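Local coordinates for chitin binding protein (Tectaria macrodonta, PDB 6IF7) that binds copper and chitin, is insecticidal, and is possibly a lytic polysaccharide monooxygenase of family AA10, at residues Gly52-Leu57 with Ala173-Ser178; Thr84-Pro87 with Ser92-Phe95; Gly143-Thr148 with Val163-Thr168. One frame throughout, in Å; residues are numbered along the deposited sequence.

Contacts 1 and 3 adjoin, with centres about 13 Å apart. Contact 1 lies on strand 173-182 and contact 3 on strand 159-167, which are antiparallel neighbours in one sheet, joined by the backbone pair Phe174 O to Trp165 N at 2.9 Å. Gly52 N of contact 1 also bonds Gln166 OE1 of contact 3 at 2.7 Å. Contact 2 lies on the other side of the chain's centre from contact 1, about 22 Å between centres, yet its strand 84-86 pairs with strand 173-182. It meets contact 3 through Phe95 O and Ile147 N, 3.0 Å apart. Contact 3 is closest to the copper site: the side chain of Trp165 is about 4 Å from that of His103. Contact 2 lies away from the annotated sites.

Contact 1 of 3, residues Gly52-Leu57 with Ala173-Ser178; sequences GRHREL and AFYSCS
His54 meets strand 173-182 through a hydrogen bond between its ND1 and Tyr175 OH, 2.8 Å long. The angle at the hydrogen is 151°, and either partner could be the donor. The hydroxyl lies at the edge of the imidazole, near its plane. In turn, ND1 sits at the edge of the phenol ring, also near its plane. The rings themselves are oblique, with planes at 76° and centroids 5.5 Å apart. Tyr175 CE1 comes within 3.5 Å of His54 ND1. Ala173 fills in beside the bond, its CB 4.1 Å from His54 CE1. This end of the contact is compact and buried. The histidine has CG anti to its carbonyl carbon (chi1 -45°), which sets the ring beside the backbone N, with ND1 facing the tyrosine hydroxyl. Gly52 O lies 3.5 Å above one face of the imidazole, toward the rim. Ile164 and Gln166 of strand 159-167 also touch His54.

The other side of helix 54-57 is looser. Arg55 and Glu56 are exposed and do not touch residues 173-178. Arg53, at the N-cap position, points away and forms a long salt bridge from NH1 to Glu56 OE2, 3.7 Å apart. Its NE and NH2 bond the carbonyls of Ala50 and Asn49, and Leu57 CD1 lies over the rim of one face of its guanidinium. Arg55 NH2 reaches Tyr110 OH, a residue of the glycan pocket.

Two residues on from Tyr175, the disulfide of Cys177 with Cys64 ties the same strand to the region after the helix. The whole is consistent with the AA10 monooxygenase fold, in which a long, partly helical insertion packs against an immunoglobulin-like beta sandwich.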
# COMPACT_ATOMS: atom_id res chain seq x y z
N GLY A 52 16.77 0.52 -1.35
CA GLY A 52 16.25 1.06 -2.60
C GLY A 52 16.06 0.08 -3.75
O GLY A 52 15.63 0.47 -4.83
N ARG A 53 16.33 -1.21 -3.52
CA ARG A 53 16.36 -2.22 -4.57
C ARG A 53 15.02 -2.96 -4.64
O ARG A 53 14.96 -4.19 -4.61
CB ARG A 53 17.51 -3.20 -4.32
CG ARG A 53 18.88 -2.54 -4.24
CD ARG A 53 19.94 -3.52 -3.80
NE ARG A 53 19.73 -3.92 -2.41
CZ ARG A 53 19.98 -5.13 -1.91
NH1 ARG A 53 20.45 -6.11 -2.68
NH2 ARG A 53 19.74 -5.37 -0.62
N HIS A 54 13.96 -2.20 -4.82
CA HIS A 54 12.58 -2.71 -4.68
C HIS A 54 12.24 -3.70 -5.81
O HIS A 54 11.82 -4.83 -5.58
CB HIS A 54 11.58 -1.53 -4.67
CG HIS A 54 12.01 -0.38 -3.81
ND1 HIS A 54 12.31 -0.52 -2.47
CD2 HIS A 54 12.20 0.94 -4.10
CE1 HIS A 54 12.66 0.66 -1.97
NE2 HIS A 54 12.61 1.56 -2.94
N ARG A 55 12.50 -3.28 -7.04
CA ARG A 55 12.17 -4.06 -8.21
C ARG A 55 13.01 -5.31 -8.38
O ARG A 55 12.60 -6.25 -9.03
CB ARG A 55 12.27 -3.17 -9.44
CG ARG A 55 11.26 -2.03 -9.41
CD ARG A 55 11.61 -0.93 -10.37
NE ARG A 55 10.64 0.16 -10.30
CZ ARG A 55 10.57 1.07 -9.33
NH1 ARG A 55 11.40 1.06 -8.28
NH2 ARG A 55 9.64 2.00 -9.39
N GLU A 56 14.19 -5.29 -7.79
CA GLU A 56 15.13 -6.40 -7.78
C GLU A 56 14.71 -7.45 -6.75
O GLU A 56 14.80 -8.66 -7.03
CB GLU A 56 16.52 -5.83 -7.47
CG GLU A 56 17.70 -6.80 -7.37
CD GLU A 56 19.00 -6.09 -6.96
OE1 GLU A 56 19.21 -4.91 -7.34
OE2 GLU A 56 19.82 -6.69 -6.24
N LEU A 57 14.26 -7.01 -5.58
CA LEU A 57 13.95 -7.91 -4.46
C LEU A 57 12.49 -8.36 -4.40
O LEU A 57 12.16 -9.27 -3.67
CB LEU A 57 14.31 -7.23 -3.13
CG LEU A 57 15.80 -6.90 -2.87
CD1 LEU A 57 15.93 -6.04 -1.63
CD2 LEU A 57 16.65 -8.17 -2.73
N ALA A 173 12.93 -0.68 4.19
CA ALA A 173 11.80 -0.08 3.51
C ALA A 173 10.50 -0.83 3.87
O ALA A 173 10.53 -2.01 4.21
CB ALA A 173 12.05 -0.12 2.02
N PHE A 174 9.38 -0.10 3.79
CA PHE A 174 8.04 -0.61 4.03
C PHE A 174 7.22 -0.46 2.73
O PHE A 174 7.44 0.46 1.95
CB PHE A 174 7.37 0.15 5.18
CG PHE A 174 8.08 -0.02 6.50
CD1 PHE A 174 9.24 0.72 6.79
CD2 PHE A 174 7.62 -0.93 7.44
CE1 PHE A 174 9.92 0.54 7.99
CE2 PHE A 174 8.29 -1.10 8.66
CZ PHE A 174 9.44 -0.38 8.93
N TYR A 175 6.28 -1.37 2.53
CA TYR A 175 5.52 -1.46 1.28
C TYR A 175 4.04 -1.57 1.59
O TYR A 175 3.64 -2.37 2.43
CB TYR A 175 6.00 -2.67 0.49
CG TYR A 175 7.50 -2.61 0.20
CD1 TYR A 175 7.98 -1.99 -0.95
CD2 TYR A 175 8.42 -3.16 1.09
CE1 TYR A 175 9.34 -1.92 -1.21
CE2 TYR A 175 9.79 -3.09 0.84
CZ TYR A 175 10.25 -2.48 -0.31
OH TYR A 175 11.60 -2.42 -0.57
N SER A 176 3.25 -0.74 0.91
CA SER A 176 1.81 -0.62 1.14
C SER A 176 1.01 -0.65 -0.18
O SER A 176 1.29 0.13 -1.09
CB SER A 176 1.56 0.70 1.86
OG SER A 176 0.18 0.95 2.00
N CYS A 177 0.01 -1.53 -0.26
CA CYS A 177 -1.00 -1.53 -1.36
C CYS A 177 -2.31 -0.98 -0.83
O CYS A 177 -2.79 -1.49 0.18
CB CYS A 177 -1.29 -2.94 -1.87
SG CYS A 177 0.02 -3.60 -2.91
N SER A 178 -2.89 -0.01 -1.55
CA SER A 178 -4.22 0.53 -1.22
C SER A 178 -5.13 0.46 -2.46
O SER A 178 -4.80 0.95 -3.53
CB SER A 178 -4.14 1.97 -0.68
OG SER A 178 -3.32 2.05 0.50

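Contact 2 of 3, residues Thr84-Pro87 with Ser92-Phe95; sequences TPLP and SFPF
Leu86 CD1 sits over one face of the Phe93 ring in a CH-pi contact. The methyl is 3.5 Å from the ring centroid and 20° off the normal. Its nearest ring atom is Phe93 CD1, at 3.3 Å, so the packing is tight. The two side chains cross at about a right angle. Leu86 turns CG anti to its backbone N (chi1 -172°), and this carries the methyl over the ring although CB does not point at it. Weaker touches come from Pro87 CD, 4.2 Å from Phe93 CD1, and from Thr84 CG2, 4.3 Å from Phe93 CZ. On the opposite face Pro94 CD lies near the rim, 3.5 Å above the plane.

The contact closes the connection between strand 84-86 of the mixed sheet and strand 95-99 of the antiparallel sheet, where the chain passes between the two sheets of the beta sandwich. Pro94 is the centre of an inverse gamma turn, with a weak bond from Phe95 N to Phe93 O. Were Phe93 replaced by an alanine, Leu86 CD1 would probably lose the aromatic face it rests on and a gap would open beside it.

Farther out, Asp6 and Pro7 touch Phe93, and Val180 and Phe182 pack on Leu86. Phe95 meets Phe109 edge-to-face. The backbone of Leu86 bonds Tyr181 and Thr183.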
# COMPACT_ATOMS: atom_id res chain seq x y z
N THR A 84 -11.09 2.75 -1.62
CA THR A 84 -11.31 4.12 -1.20
C THR A 84 -11.58 4.97 -2.44
O THR A 84 -10.72 5.04 -3.32
CB THR A 84 -10.09 4.64 -0.41
OG1 THR A 84 -9.91 3.84 0.76
CG2 THR A 84 -10.28 6.09 0.02
N PRO A 85 -12.79 5.57 -2.54
CA PRO A 85 -13.08 6.51 -3.63
C PRO A 85 -12.08 7.68 -3.62
O PRO A 85 -11.80 8.22 -2.57
CB PRO A 85 -14.49 7.03 -3.30
CG PRO A 85 -15.10 5.94 -2.47
CD PRO A 85 -13.97 5.38 -1.66
N LEU A 86 -11.58 8.05 -4.79
CA LEU A 86 -10.51 9.02 -4.92
C LEU A 86 -10.72 9.87 -6.19
O LEU A 86 -10.93 9.31 -7.25
CB LEU A 86 -9.19 8.23 -5.03
CG LEU A 86 -7.85 8.95 -5.00
CD1 LEU A 86 -7.83 10.05 -3.98
CD2 LEU A 86 -6.74 7.97 -4.71
N PRO A 87 -10.67 11.22 -6.10
CA PRO A 87 -10.75 11.99 -7.36
C PRO A 87 -9.47 11.94 -8.20
O PRO A 87 -8.36 12.06 -7.65
CB PRO A 87 -11.05 13.41 -6.89
CG PRO A 87 -10.55 13.45 -5.49
CD PRO A 87 -10.87 12.09 -4.94
N SER A 92 -6.20 18.11 -3.57
CA SER A 92 -6.63 18.24 -2.19
C SER A 92 -6.85 16.93 -1.41
O SER A 92 -7.25 16.97 -0.24
CB SER A 92 -7.93 19.02 -2.18
OG SER A 92 -7.70 20.27 -2.78
N PHE A 93 -6.62 15.76 -2.01
CA PHE A 93 -6.92 14.56 -1.24
C PHE A 93 -6.01 14.48 -0.02
O PHE A 93 -4.80 14.67 -0.17
CB PHE A 93 -6.77 13.31 -2.04
CG PHE A 93 -7.31 12.11 -1.34
CD1 PHE A 93 -8.67 11.85 -1.35
CD2 PHE A 93 -6.46 11.27 -0.61
CE1 PHE A 93 -9.16 10.72 -0.70
CE2 PHE A 93 -6.96 10.15 0.05
CZ PHE A 93 -8.31 9.88 0.01
N PRO A 94 -6.59 14.26 1.19
CA PRO A 94 -5.79 14.17 2.43
C PRO A 94 -5.13 12.80 2.59
O PRO A 94 -5.66 11.92 3.30
CB PRO A 94 -6.81 14.47 3.54
CG PRO A 94 -8.12 14.07 2.98
CD PRO A 94 -8.04 14.16 1.47
N PHE A 95 -3.99 12.61 1.92
CA PHE A 95 -3.22 11.38 2.06
C PHE A 95 -2.63 11.28 3.48
O PHE A 95 -2.04 12.27 3.99
CB PHE A 95 -2.09 11.23 1.04
CG PHE A 95 -2.54 11.23 -0.40
CD1 PHE A 95 -3.06 10.08 -0.98
CD2 PHE A 95 -2.42 12.39 -1.18
CE1 PHE A 95 -3.47 10.07 -2.31
CE2 PHE A 95 -2.82 12.39 -2.51
CZ PHE A 95 -3.34 11.23 -3.06

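Contact 3 of 3, residues Gly143-Thr148 with Val163-Thr168; sequences GSYQIT and VIWQRT. With SO4 (sulfate ion), chain E.
Tyr145 and Trp165 carry this contact, ring against ring. Along 143-148, Gly143 first pairs through its backbone with Ala99. Ser144 OG hydrogen-bonds Glu5 OE2.

Tyr145 follows and points across. Its edge is directed at the face of the six-membered ring of Trp165 in an offset edge-to-face pair. The planes stand at 72° and the centroids are 5.7 Å apart. The touching atoms are Tyr145 CE2 and Trp165 CZ2, at 3.7 Å. Tyr145 OH passes 3.9 Å from Trp165 CZ2, but its polar partner is the backbone N of His103, a copper ligand. Tyr145 is thus a second-shell residue beside the metal site. Trp165 has CG anti to its backbone N (chi1 -176°), which sends the indole toward Tyr145. Its side chain is about 5 Å from the copper ion.

Gln146 bonds Pro139 through its backbone. Ile147 points toward 163-168 without touching it and packs on Phe95 and Phe109.

Near the end of the second segment, Gln166 NE2 bonds Arg167 O at 3.2 Å, nearly straight at 165°. Arg167 binds a sulfate, probably from the crystallisation liquor: NH2 to O3 is 3.2 Å, and the bonds from NH1 to O4 and O2 are weak. Glu172 and Asp169 form salt bridges with the same arginine. Thr168 belongs to the glycan pocket.

Strand 144-147 runs antiparallel to 95-99 in one sheet, while 159-167 lies between 105-111 and 173-182 in the other. Phe107 of strand 105-111 stacks on Trp165 and meets Tyr145 edge-to-face.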
# COMPACT_ATOMS: atom_id res chain seq x y z
N GLY A 143 0.25 11.06 15.06
CA GLY A 143 0.66 9.69 14.71
C GLY A 143 0.64 9.36 13.23
O GLY A 143 1.08 8.26 12.84
N SER A 144 0.15 10.29 12.39
CA SER A 144 0.13 10.08 10.94
C SER A 144 0.88 11.17 10.15
O SER A 144 0.75 12.37 10.43
CB SER A 144 -1.30 10.02 10.43
OG SER A 144 -1.87 8.79 10.74
N TYR A 145 1.63 10.71 9.15
CA TYR A 145 2.22 11.59 8.16
C TYR A 145 1.12 12.11 7.24
O TYR A 145 0.32 11.34 6.74
CB TYR A 145 3.27 10.85 7.35
CG TYR A 145 4.55 10.51 8.08
CD1 TYR A 145 5.46 11.51 8.44
CD2 TYR A 145 4.88 9.17 8.36
CE1 TYR A 145 6.65 11.20 9.08
CE2 TYR A 145 6.07 8.85 9.00
CZ TYR A 145 6.95 9.86 9.35
OH TYR A 145 8.11 9.50 9.98
N GLN A 146 1.07 13.43 7.07
CA GLN A 146 0.18 14.10 6.13
C GLN A 146 0.97 14.42 4.87
O GLN A 146 2.03 15.03 4.92
CB GLN A 146 -0.35 15.42 6.73
CG GLN A 146 -0.96 15.25 8.11
CD GLN A 146 -1.86 16.38 8.52
OE1 GLN A 146 -1.67 17.53 8.11
NE2 GLN A 146 -2.82 16.08 9.36
N ILE A 147 0.43 14.00 3.73
CA ILE A 147 1.12 14.08 2.44
C ILE A 147 0.19 14.76 1.43
O ILE A 147 -1.01 14.45 1.35
CB ILE A 147 1.56 12.64 2.01
CG1 ILE A 147 2.67 12.13 2.96
CG2 ILE A 147 1.99 12.59 0.54
CD1 ILE A 147 2.96 10.66 2.87
N THR A 148 0.76 15.66 0.64
CA THR A 148 0.02 16.40 -0.39
C THR A 148 0.57 16.09 -1.78
O THR A 148 1.80 16.02 -2.00
CB THR A 148 0.11 17.91 -0.16
OG1 THR A 148 1.49 18.28 0.03
CG2 THR A 148 -0.72 18.32 1.05
N VAL A 163 2.65 2.43 -2.22
CA VAL A 163 3.50 3.36 -1.49
C VAL A 163 4.70 2.60 -0.96
O VAL A 163 4.56 1.57 -0.27
CB VAL A 163 2.72 4.10 -0.40
CG1 VAL A 163 3.59 5.13 0.32
CG2 VAL A 163 1.54 4.80 -1.04
N ILE A 164 5.89 3.10 -1.31
CA ILE A 164 7.15 2.60 -0.82
C ILE A 164 7.74 3.65 0.14
O ILE A 164 7.95 4.80 -0.25
CB ILE A 164 8.14 2.36 -1.99
CG1 ILE A 164 7.54 1.41 -3.02
CG2 ILE A 164 9.46 1.82 -1.46
CD1 ILE A 164 8.27 1.38 -4.35
N TRP A 165 8.00 3.25 1.38
CA TRP A 165 8.62 4.13 2.40
C TRP A 165 10.06 3.67 2.61
O TRP A 165 10.30 2.67 3.30
CB TRP A 165 7.82 4.04 3.72
CG TRP A 165 8.26 4.95 4.86
CD1 TRP A 165 8.98 6.10 4.77
CD2 TRP A 165 7.93 4.79 6.26
NE1 TRP A 165 9.14 6.66 6.03
CE2 TRP A 165 8.50 5.87 6.95
CE3 TRP A 165 7.22 3.81 6.99
CZ2 TRP A 165 8.38 6.02 8.35
CZ3 TRP A 165 7.10 3.96 8.37
CH2 TRP A 165 7.67 5.06 9.04
N GLN A 166 11.01 4.36 1.98
CA GLN A 166 12.45 4.04 2.11
C GLN A 166 13.08 4.91 3.22
O GLN A 166 13.03 6.13 3.17
CB GLN A 166 13.16 4.24 0.75
CG GLN A 166 14.67 3.96 0.73
CD GLN A 166 15.05 2.52 1.09
OE1 GLN A 166 14.89 1.60 0.29
NE2 GLN A 166 15.57 2.33 2.29
N ARG A 167 13.65 4.26 4.23
CA ARG A 167 14.38 4.99 5.28
C ARG A 167 15.70 5.54 4.77
O ARG A 167 16.29 4.96 3.87
CB ARG A 167 14.65 4.10 6.49
CG ARG A 167 13.39 3.88 7.28
CD ARG A 167 13.60 2.89 8.38
NE ARG A 167 14.52 3.40 9.38
CZ ARG A 167 14.78 2.78 10.53
NH1 ARG A 167 14.19 1.64 10.85
NH2 ARG A 167 15.64 3.33 11.37
N THR A 168 16.12 6.66 5.34
CA THR A 168 17.40 7.34 4.98
C THR A 168 18.54 7.07 5.96
O THR A 168 19.71 7.30 5.62
CB THR A 168 17.20 8.85 4.88
OG1 THR A 168 16.66 9.35 6.10
CG2 THR A 168 16.26 9.18 3.74
S SO4 E . 14.54 1.03 14.34
O1 SO4 E . 14.44 0.53 15.73
O2 SO4 E . 15.58 0.26 13.61
O3 SO4 E . 14.87 2.48 14.34
O4 SO4 E . 13.22 0.85 13.69